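Local coordinates for TetR family transcription regulator (Marinobacter aquaeolei, PDB 3PAS), which probably binds DNA as a TetR-type transcription regulator, with a helix-turn-helix motif joined to an all-helical C-terminal domain, at residues F26-S30 / V31-A35; E53-L56 / L57-Y61; R104-E107 / T108-S112; W114-P117 / E118-A121. One frame throughout, in Å; residues are numbered along the deposited sequence.

The four interactions follow one another along a largely helical chain. Interaction 1 caps the start of helix 31-37, in the predicted helix-turn-helix. Interaction 2 covers about two turns of helix 52-76, a long helix that comes after the predicted helix-turn-helix. Interaction 3 ends helix 100-110, and interaction 4 starts the next helix, 117-126. Centres of interactions 2, 3 and 4 lie about 12 Å from each other, and that of interaction 1 lies about 13 Å from interaction 2. F26, L56, F109 and I119 tie the contacts together by packing. Helix 52-76 therefore meets both the DNA-binding region and the C-terminal region, consistent with a link between the two in this regulator.

Interaction 1: residues F26-S30 / V31-A35; sequences FSATS and VGKIA
S30 stands just before helix 31-37 as its N-cap, and its carbonyl takes the amide of I34 at 3.1 Å. This is the entry to the first helix of the predicted helix-turn-helix. A type I turn from F26 to T29 leads the chain into it after helix 5-24. The I34 N-H points straight at S30 O, with an angle of 171° at the hydrogen. The K33 amide also leans on S30 O, but that bond is weak.

The same amide has a better partner in the side chain. S30 OG accepts from K33 N at 3.1 Å. Its torsion sets it between the backbone N and the carbonyl carbon (chi1 66°), the crowded position, and this turns the oxygen to the first turn of the helix. K33 then reaches back over the cap. K33 CG passes S30 OG at 3.5 Å. Beyond CG the chain is extended, which carries K33 NZ to A28 O, 2.6 Å away, in the carbonyl plane. The lysine thus ties the turn to the helix start.

The T29 and I34 side chains cross at about a right angle. T29 OG1 is held by G25 O, which leaves the methyl to face I34. F26 takes no part in the cap; its ring meets W114 edge to face, while V31 and I34 lean on L45 of helix 42-48. The helix start is thereby set against its helix-turn-helix partner. T29 CG2 lies 3.5 Å from I34 CG1, tighter than usual carbon contact.

Interaction 2: residues E53-L56 / L57-Y61; sequences EQLL and LATFY
L55 and T59 meet one turn apart on helix 52-76, the long helix that follows the predicted helix-turn-helix. The backbone is a regular alpha helix, with i to i+4 bonds from L57 N to E53 O, A58 N to Q54 O, T59 N to L55 O and F60 N to L56 O. A58 N to Q54 O is 2.9 Å, and nearly straight at 168°.

L55 O carries a second donor. T59 OG1 gives its proton to L55 O at 2.8 Å, while T59 N reaches it from the opposite face of the carbonyl plane. The hydroxyl stands above that plane, 41° out of it, and so does not lie on a lone pair. With OG1 turned anti to the carbonyl carbon (chi1 -61°), it looks back down the helix. Were T59 a valine, L55 O would probably keep the amide bond alone, with a methyl against it.

T59 touches L14, T17 and V18 of helix 5-24, and L55 also rests on T17. On another side of the helix F60 stacks on F109 of helix 100-110. A methyl of L55 also comes close to the threonine hydroxyl, with L55 CD1 3.7 Å from T59 OG1.

Interaction 3: residues R104-E107 / T108-S112; sequences RYHE and TFTHS. With ACT (acetate ion), chain M.
T110 sets its methyl over one face of the H106 ring, a CH-pi contact at the C-terminal end of helix 100-110, in the family's C-terminal region. T110 CG2 lies 3.7 Å from the centroid of the H106 ring, 25° off the normal and shifted toward CE1. Y105 and F109 lie side by side and point the same way, with CE2 of Y105 4.0 Å from CD2 of F109. The Y105 hydroxyl goes on to L56 O of helix 52-76. In the conformer of H111 described here, E107 O sits at the edge of its ring, and the ring stands 63° from the E107 carboxylate. E107 OE2 and H111 NE2 are 2.7 Å apart, but the histidine has a second conformer, so this approach is doubtful.

E107 OE1 has a firmer partner in a salt bridge to R157. With an alanine in place of E107, R157 is likely to lose its acidic mate on this helix.

The last turn is well bonded. H106 O takes T110 N at 2.8 Å and T110 OG1 at 3.1 Å, from opposite faces of its plane. With chi1 at 62° the T110 hydroxyl turns back to H106 O. R104 O takes T108 N at 2.7 Å. The R104 chain is bent at chi2 and chi3, and its NH1 makes a weak bond to an acetate ion, probably from the crystallisation liquor. Past the helix end, S112 OG donates to F109 O at 2.6 Å.

Interaction 4: residues W114-P117 / E118-A121; sequences WMTP and EIQA
T116 O accepts the amide of Q120 at 3.2 Å, almost in line with the N-H (177°). One residue on, A121 N bonds to P117 O at 2.9 Å. These are the first i to i+4 bonds of helix 117-126. The I119 amide is shared. T116 OG1 takes it as the cap, at 3.3 Å, and T116 O adds a weak bond. A chi1 of 70° turns the T116 hydroxyl to the helix start.

One branch of I119 lies against the same oxygen, I119 CG1 3.3 Å from T116 OG1. Its CD1 lies 3.5 Å from the carbonyl oxygen of W114. M115, a selenomethionine, bends at chi2 and crosses the other branch of I119, with SE 3.9 Å from CG2. The end of the M115 chain carries CE to Q120 OE1, 3.4 Å away.

I119 is buried, and L57, F60 and Y61 of helix 52-76 cover it, while M115 rests on F109 and W114 on L56. The loop from helix 100-110 thus ends in a classic helix N-cap: a threonine cap, proline at the first helical position, and an isoleucine turned into the core.

Interaction 1: residues F26-S30 / V31-A35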
loop_
_atom_site.group_PDB
_atom_site.type_symbol
_atom_site.label_atom_id
_atom_site.label_comp_id
_atom_site.label_asym_id
_atom_site.label_seq_id
_atom_site.Cartn_x
_atom_site.Cartn_y
_atom_site.Cartn_z
ATOM N N PHE B 26 10.496 -14.267 5.743
ATOM C CA PHE B 26 10.318 -15.665 6.214
ATOM C C PHE B 26 11.419 -16.640 5.868
ATOM O O PHE B 26 11.902 -17.404 6.714
ATOM C CB PHE B 26 9.003 -16.236 5.647
ATOM C CG PHE B 26 7.768 -15.653 6.273
ATOM C CD1 PHE B 26 7.560 -15.768 7.633
ATOM C CD2 PHE B 26 6.796 -15.028 5.495
ATOM C CE1 PHE B 26 6.413 -15.246 8.232
ATOM C CE2 PHE B 26 5.664 -14.518 6.052
ATOM C CZ PHE B 26 5.454 -14.625 7.434
ATOM N N SER B 27 11.773 -16.660 4.590
ATOM C CA SER B 27 12.738 -17.605 4.061
ATOM C C SER B 27 14.072 -17.516 4.727
ATOM O O SER B 27 14.697 -18.534 4.967
ATOM C CB SER B 27 12.920 -17.361 2.568
ATOM O OG SER B 27 11.686 -17.618 1.938
ATOM N N ALA B 28 14.530 -16.313 5.043
ATOM C CA ALA B 28 15.823 -16.173 5.702
ATOM C C ALA B 28 15.786 -16.500 7.192
ATOM O O ALA B 28 16.832 -16.725 7.792
ATOM C CB ALA B 28 16.395 -14.753 5.498
ATOM N N THR B 29 14.604 -16.530 7.792
ATOM C CA THR B 29 14.478 -16.721 9.232
ATOM C C THR B 29 14.211 -18.194 9.551
ATOM O O THR B 29 13.162 -18.743 9.224
ATOM C CB THR B 29 13.325 -15.838 9.767
ATOM O OG1 THR B 29 13.581 -14.464 9.432
ATOM C CG2 THR B 29 13.170 -15.953 11.239
ATOM N N SER B 30 15.182 -18.807 10.199
ATOM C CA SER B 30 15.105 -20.186 10.641
ATOM C C SER B 30 14.777 -20.253 12.141
ATOM O O SER B 30 14.865 -19.264 12.866
ATOM C CB SER B 30 16.462 -20.819 10.447
ATOM O OG SER B 30 17.376 -20.187 11.317
ATOM N N VAL B 31 14.391 -21.442 12.591
ATOM C CA VAL B 31 14.193 -21.723 14.021
ATOM C C VAL B 31 15.423 -21.313 14.838
ATOM O O VAL B 31 15.307 -20.684 15.909
ATOM C CB VAL B 31 13.868 -23.235 14.218
ATOM C CG1 VAL B 31 14.209 -23.719 15.671
ATOM C CG2 VAL B 31 12.405 -23.455 13.893
ATOM N N GLY B 32 16.588 -21.650 14.312
ATOM C CA GLY B 32 17.851 -21.336 14.991
ATOM C C GLY B 32 18.076 -19.839 15.194
ATOM O O GLY B 32 18.521 -19.437 16.255
ATOM N N LYS B 33 17.756 -19.023 14.196
ATOM C CA LYS B 33 17.943 -17.569 14.310
ATOM C C LYS B 33 16.921 -16.914 15.240
ATOM O O LYS B 33 17.245 -15.993 15.997
ATOM C CB LYS B 33 17.853 -16.923 12.946
ATOM C CG LYS B 33 18.999 -17.160 12.070
ATOM C CD LYS B 33 18.674 -16.679 10.642
ATOM C CE LYS B 33 19.777 -17.020 9.633
ATOM N NZ LYS B 33 19.423 -16.510 8.242
ATOM N N ILE B 34 15.686 -17.406 15.190
ATOM C CA ILE B 34 14.666 -16.984 16.108
ATOM C C ILE B 34 15.091 -17.319 17.547
ATOM O O ILE B 34 15.009 -16.458 18.450
ATOM C CB ILE B 34 13.296 -17.640 15.779
ATOM C CG1 ILE B 34 12.725 -17.108 14.466
ATOM C CG2 ILE B 34 12.321 -17.418 16.952
ATOM C CD1 ILE B 34 11.466 -17.820 14.017
ATOM N N ALA B 35 15.517 -18.557 17.786
ATOM C CA ALA B 35 15.976 -18.970 19.132
ATOM C C ALA B 35 17.141 -18.035 19.642
ATOM O O ALA B 35 17.124 -17.498 20.787
ATOM C CB ALA B 35 16.406 -20.436 19.124
#

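Interaction 2: residues E53-L56 / L57-Y61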
loop_
_atom_site.group_PDB
_atom_site.type_symbol
_atom_site.label_atom_id
_atom_site.label_comp_id
_atom_site.label_asym_id
_atom_site.label_seq_id
_atom_site.Cartn_x
_atom_site.Cartn_y
_atom_site.Cartn_z
ATOM N N GLU B 53 6.558 -23.703 11.063
ATOM C CA GLU B 53 5.198 -23.438 10.604
ATOM C C GLU B 53 4.303 -22.983 11.761
ATOM O O GLU B 53 3.580 -21.956 11.675
ATOM C CB GLU B 53 4.612 -24.691 9.949
ATOM C CG GLU B 53 3.106 -24.613 9.766
ATOM C CD GLU B 53 2.519 -25.785 8.947
ATOM O OE1 GLU B 53 3.243 -26.730 8.628
ATOM O OE2 GLU B 53 1.321 -25.744 8.638
ATOM N N GLN B 54 4.329 -23.754 12.833
ATOM C CA GLN B 54 3.489 -23.483 13.982
ATOM C C GLN B 54 3.890 -22.208 14.727
ATOM O O GLN B 54 3.029 -21.472 15.221
ATOM C CB GLN B 54 3.415 -24.684 14.924
ATOM C CG GLN B 54 2.926 -26.013 14.246
ATOM C CD GLN B 54 1.597 -25.858 13.459
ATOM O OE1 GLN B 54 0.769 -25.012 13.782
ATOM N NE2 GLN B 54 1.421 -26.668 12.417
ATOM N N LEU B 55 5.176 -21.916 14.768
ATOM C CA LEU B 55 5.652 -20.669 15.393
ATOM C C LEU B 55 5.247 -19.430 14.603
ATOM O O LEU B 55 4.761 -18.442 15.162
ATOM C CB LEU B 55 7.163 -20.717 15.544
ATOM C CG LEU B 55 7.783 -19.450 16.182
ATOM C CD1 LEU B 55 7.055 -18.974 17.470
ATOM C CD2 LEU B 55 9.263 -19.734 16.451
ATOM N N LEU B 56 5.362 -19.508 13.289
ATOM C CA LEU B 56 4.902 -18.410 12.410
ATOM C C LEU B 56 3.400 -18.133 12.572
ATOM O O LEU B 56 2.982 -16.984 12.631
ATOM C CB LEU B 56 5.235 -18.727 10.964
ATOM C CG LEU B 56 6.692 -18.843 10.529
ATOM C CD1 LEU B 56 6.806 -19.104 9.006
ATOM C CD2 LEU B 56 7.614 -17.649 10.939
ATOM N N LEU B 57 2.579 -19.180 12.647
ATOM C CA LEU B 57 1.157 -19.039 12.851
ATOM C C LEU B 57 0.847 -18.445 14.219
ATOM O O LEU B 57 0.051 -17.514 14.304
ATOM C CB LEU B 57 0.423 -20.378 12.718
ATOM C CG LEU B 57 -1.111 -20.340 12.686
ATOM C CD1 LEU B 57 -1.676 -19.266 11.684
ATOM C CD2 LEU B 57 -1.609 -21.751 12.356
ATOM N N ALA B 58 1.436 -19.004 15.276
ATOM C CA ALA B 58 1.253 -18.497 16.647
ATOM C C ALA B 58 1.647 -17.009 16.734
ATOM O O ALA B 58 1.037 -16.219 17.467
ATOM C CB ALA B 58 2.059 -19.363 17.687
ATOM N N THR B 59 2.706 -16.649 16.030
ATOM C CA THR B 59 3.195 -15.277 15.992
ATOM C C THR B 59 2.165 -14.397 15.286
ATOM O O THR B 59 1.906 -13.272 15.709
ATOM C CB THR B 59 4.615 -15.154 15.315
ATOM O OG1 THR B 59 5.583 -15.928 16.065
ATOM C CG2 THR B 59 5.125 -13.682 15.339
ATOM N N PHE B 60 1.595 -14.899 14.196
ATOM C CA PHE B 60 0.575 -14.140 13.486
ATOM C C PHE B 60 -0.618 -13.868 14.429
ATOM O O PHE B 60 -1.114 -12.727 14.522
ATOM C CB PHE B 60 0.130 -14.834 12.222
ATOM C CG PHE B 60 -0.905 -14.067 11.461
ATOM C CD1 PHE B 60 -0.557 -12.944 10.804
ATOM C CD2 PHE B 60 -2.225 -14.441 11.501
ATOM C CE1 PHE B 60 -1.520 -12.195 10.098
ATOM C CE2 PHE B 60 -3.175 -13.722 10.792
ATOM C CZ PHE B 60 -2.828 -12.614 10.117
ATOM N N TYR B 61 -1.044 -14.884 15.163
ATOM C CA TYR B 61 -2.137 -14.701 16.127
ATOM C C TYR B 61 -1.808 -13.816 17.296
ATOM O O TYR B 61 -2.668 -13.063 17.784
ATOM C CB TYR B 61 -2.646 -16.050 16.636
ATOM C CG TYR B 61 -3.374 -16.849 15.608
ATOM C CD1 TYR B 61 -4.250 -16.237 14.710
ATOM C CD2 TYR B 61 -3.282 -18.231 15.578
ATOM C CE1 TYR B 61 -4.955 -16.974 13.772
ATOM C CE2 TYR B 61 -4.001 -18.980 14.639
ATOM C CZ TYR B 61 -4.840 -18.339 13.749
ATOM O OH TYR B 61 -5.552 -19.054 12.819
#

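Interaction 3: residues R104-E107 / T108-S112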
loop_
_atom_site.group_PDB
_atom_site.type_symbol
_atom_site.label_atom_id
_atom_site.label_comp_id
_atom_site.label_asym_id
_atom_site.label_seq_id
_atom_site.Cartn_x
_atom_site.Cartn_y
_atom_site.Cartn_z
ATOM N N ARG B 104 4.331 -4.786 10.231
ATOM C CA ARG B 104 5.125 -5.420 9.154
ATOM C C ARG B 104 4.963 -6.951 9.165
ATOM O O ARG B 104 4.777 -7.568 8.104
ATOM C CB ARG B 104 6.574 -5.024 9.291
ATOM C CG ARG B 104 7.465 -5.531 8.205
ATOM C CD ARG B 104 8.596 -4.544 7.972
ATOM N NE ARG B 104 8.783 -4.400 6.541
ATOM C CZ ARG B 104 7.923 -3.787 5.722
ATOM N NH1 ARG B 104 6.790 -3.242 6.182
ATOM N NH2 ARG B 104 8.194 -3.725 4.425
ATOM N N TYR B 105 5.012 -7.543 10.358
ATOM C CA TYR B 105 4.758 -8.999 10.495
ATOM C C TYR B 105 3.362 -9.352 9.932
ATOM O O TYR B 105 3.221 -10.256 9.110
ATOM C CB TYR B 105 4.936 -9.524 11.927
ATOM C CG TYR B 105 4.912 -11.040 11.928
ATOM C CD1 TYR B 105 6.067 -11.751 11.698
ATOM C CD2 TYR B 105 3.712 -11.737 11.968
ATOM C CE1 TYR B 105 6.066 -13.160 11.652
ATOM C CE2 TYR B 105 3.681 -13.131 11.898
ATOM C CZ TYR B 105 4.879 -13.831 11.741
ATOM O OH TYR B 105 4.899 -15.203 11.666
ATOM N N HIS B 106 2.331 -8.628 10.362
ATOM C CA HIS B 106 0.988 -8.850 9.834
ATOM C C HIS B 106 0.921 -8.786 8.269
ATOM O O HIS B 106 0.381 -9.682 7.608
ATOM C CB HIS B 106 0.001 -7.833 10.452
ATOM C CG HIS B 106 -1.402 -8.037 9.985
ATOM N ND1 HIS B 106 -1.877 -7.477 8.814
ATOM C CD2 HIS B 106 -2.394 -8.819 10.466
ATOM C CE1 HIS B 106 -3.108 -7.896 8.607
ATOM N NE2 HIS B 106 -3.454 -8.690 9.606
ATOM N N GLU B 107 1.485 -7.723 7.715
ATOM C CA GLU B 107 1.571 -7.503 6.260
ATOM C C GLU B 107 2.388 -8.615 5.560
ATOM O O GLU B 107 1.942 -9.187 4.573
ATOM C CB GLU B 107 2.222 -6.138 6.007
ATOM C CG GLU B 107 2.383 -5.688 4.517
ATOM C CD GLU B 107 1.069 -5.276 3.874
ATOM O OE1 GLU B 107 0.013 -5.333 4.557
ATOM O OE2 GLU B 107 1.094 -4.918 2.662
ATOM N N THR B 108 3.569 -8.926 6.070
ATOM C CA THR B 108 4.375 -9.979 5.464
ATOM C C THR B 108 3.611 -11.306 5.463
ATOM O O THR B 108 3.566 -11.994 4.433
ATOM C CB THR B 108 5.724 -10.202 6.192
ATOM O OG1 THR B 108 6.481 -8.995 6.161
ATOM C CG2 THR B 108 6.548 -11.290 5.458
ATOM N N PHE B 109 2.993 -11.657 6.599
ATOM C CA PHE B 109 2.267 -12.920 6.720
ATOM C C PHE B 109 1.050 -12.973 5.824
ATOM O O PHE B 109 0.849 -13.976 5.093
ATOM C CB PHE B 109 1.818 -13.172 8.159
ATOM C CG PHE B 109 1.313 -14.579 8.427
ATOM C CD1 PHE B 109 0.015 -14.944 8.122
ATOM C CD2 PHE B 109 2.135 -15.524 9.038
ATOM C CE1 PHE B 109 -0.460 -16.231 8.367
ATOM C CE2 PHE B 109 1.663 -16.831 9.291
ATOM C CZ PHE B 109 0.360 -17.176 8.954
ATOM N N THR B 110 0.209 -11.928 5.882
ATOM C CA THR B 110 -1.028 -11.929 5.071
ATOM C C THR B 110 -0.741 -11.954 3.574
ATOM O O THR B 110 -1.574 -12.426 2.822
ATOM C CB THR B 110 -2.033 -10.732 5.375
ATOM O OG1 THR B 110 -1.393 -9.505 5.071
ATOM C CG2 THR B 110 -2.489 -10.724 6.807
ATOM N N HIS B 111 0.410 -11.462 3.126
ATOM C CA HIS B 111 0.809 -11.433 1.694
ATOM C C HIS B 111 1.710 -12.622 1.369
ATOM O O HIS B 111 2.473 -12.556 0.429
ATOM C CB HIS B 111 1.630 -10.169 1.343
ATOM C CG HIS B 111 0.831 -8.910 1.184
ATOM N ND1 HIS B 111 0.204 -8.567 0.004
ATOM C CD2 HIS B 111 0.625 -7.875 2.031
ATOM C CE1 HIS B 111 -0.386 -7.392 0.146
ATOM N NE2 HIS B 111 -0.149 -6.951 1.368
ATOM N N SER B 112 1.666 -13.678 2.177
ATOM C CA SER B 112 2.483 -14.877 1.960
ATOM C C SER B 112 1.574 -16.079 1.748
ATOM O O SER B 112 0.365 -16.069 2.081
ATOM C CB SER B 112 3.364 -15.175 3.177
ATOM O OG SER B 112 2.576 -15.773 4.211
HETATM C C ACT M . 5.324 -0.096 8.637
HETATM O O ACT M . 6.092 0.844 8.329
HETATM O OXT ACT M . 5.800 -1.240 8.489
HETATM C CH3 ACT M . 3.928 0.132 9.134
#

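Interaction 4: residues W114-P117 / E118-A121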
loop_
_atom_site.group_PDB
_atom_site.type_symbol
_atom_site.label_atom_id
_atom_site.label_comp_id
_atom_site.label_asym_id
_atom_site.label_seq_id
_atom_site.Cartn_x
_atom_site.Cartn_y
_atom_site.Cartn_z
ATOM N N TRP B 114 1.584 -18.583 3.572
ATOM C CA TRP B 114 1.098 -19.090 4.865
ATOM C C TRP B 114 -0.335 -18.675 5.167
ATOM O O TRP B 114 -0.963 -19.230 6.064
ATOM C CB TRP B 114 1.969 -18.606 6.060
ATOM C CG TRP B 114 3.355 -19.054 5.984
ATOM C CD1 TRP B 114 4.433 -18.300 5.712
ATOM C CD2 TRP B 114 3.824 -20.381 6.199
ATOM N NE1 TRP B 114 5.569 -19.077 5.700
ATOM C CE2 TRP B 114 5.215 -20.365 5.996
ATOM C CE3 TRP B 114 3.193 -21.589 6.492
ATOM C CZ2 TRP B 114 6.006 -21.515 6.102
ATOM C CZ3 TRP B 114 3.970 -22.728 6.602
ATOM C CH2 TRP B 114 5.369 -22.680 6.416
HETATM N N MSE B 115 -0.819 -17.653 4.479
HETATM C CA MSE B 115 -2.130 -17.100 4.763
HETATM C C MSE B 115 -3.204 -17.961 4.098
HETATM O O MSE B 115 -3.034 -18.420 2.967
HETATM C CB MSE B 115 -2.226 -15.637 4.264
HETATM C CG MSE B 115 -3.514 -14.940 4.634
HETATM SE SE MSE B 115 -3.651 -14.694 6.556
HETATM C CE MSE B 115 -5.312 -13.629 6.526
ATOM N N THR B 116 -4.298 -18.182 4.816
ATOM C CA THR B 116 -5.421 -18.944 4.302
ATOM C C THR B 116 -6.744 -18.241 4.675
ATOM O O THR B 116 -6.793 -17.458 5.636
ATOM C CB THR B 116 -5.469 -20.367 4.890
ATOM O OG1 THR B 116 -5.820 -20.301 6.276
ATOM C CG2 THR B 116 -4.108 -21.153 4.713
ATOM N N PRO B 117 -7.830 -18.533 3.926
ATOM C CA PRO B 117 -9.152 -18.007 4.293
ATOM C C PRO B 117 -9.606 -18.349 5.712
ATOM O O PRO B 117 -10.322 -17.564 6.330
ATOM C CB PRO B 117 -10.084 -18.676 3.270
ATOM C CG PRO B 117 -9.188 -18.925 2.064
ATOM C CD PRO B 117 -7.857 -19.272 2.643
ATOM N N GLU B 118 -9.220 -19.514 6.220
ATOM C CA GLU B 118 -9.572 -19.924 7.579
ATOM C C GLU B 118 -8.906 -18.996 8.636
ATOM O O GLU B 118 -9.490 -18.695 9.669
ATOM C CB GLU B 118 -9.079 -21.360 7.789
ATOM C CG GLU B 118 -9.373 -22.036 9.162
ATOM C CD GLU B 118 -8.299 -23.080 9.553
ATOM O OE1 GLU B 118 -7.143 -22.658 9.807
ATOM O OE2 GLU B 118 -8.602 -24.302 9.620
ATOM N N ILE B 119 -7.660 -18.604 8.385
ATOM C CA ILE B 119 -6.936 -17.715 9.303
ATOM C C ILE B 119 -7.639 -16.335 9.315
ATOM O O ILE B 119 -7.948 -15.801 10.379
ATOM C CB ILE B 119 -5.462 -17.619 8.949
ATOM C CG1 ILE B 119 -4.784 -18.993 9.171
ATOM C CG2 ILE B 119 -4.759 -16.522 9.806
ATOM C CD1 ILE B 119 -3.408 -19.100 8.558
ATOM N N GLN B 120 -7.894 -15.825 8.115
ATOM C CA GLN B 120 -8.670 -14.609 7.858
ATOM C C GLN B 120 -9.956 -14.626 8.639
ATOM O O GLN B 120 -10.213 -13.708 9.387
ATOM C CB GLN B 120 -9.026 -14.541 6.383
ATOM C CG GLN B 120 -9.974 -13.429 5.975
ATOM C CD GLN B 120 -9.275 -12.366 5.197
ATOM O OE1 GLN B 120 -8.155 -11.959 5.524
ATOM N NE2 GLN B 120 -9.918 -11.918 4.128
ATOM N N ALA B 121 -10.723 -15.708 8.500
ATOM C CA ALA B 121 -12.009 -15.868 9.177
ATOM C C ALA B 121 -11.843 -15.811 10.686
ATOM O O ALA B 121 -12.667 -15.169 11.386
ATOM C CB ALA B 121 -12.690 -17.197 8.769
#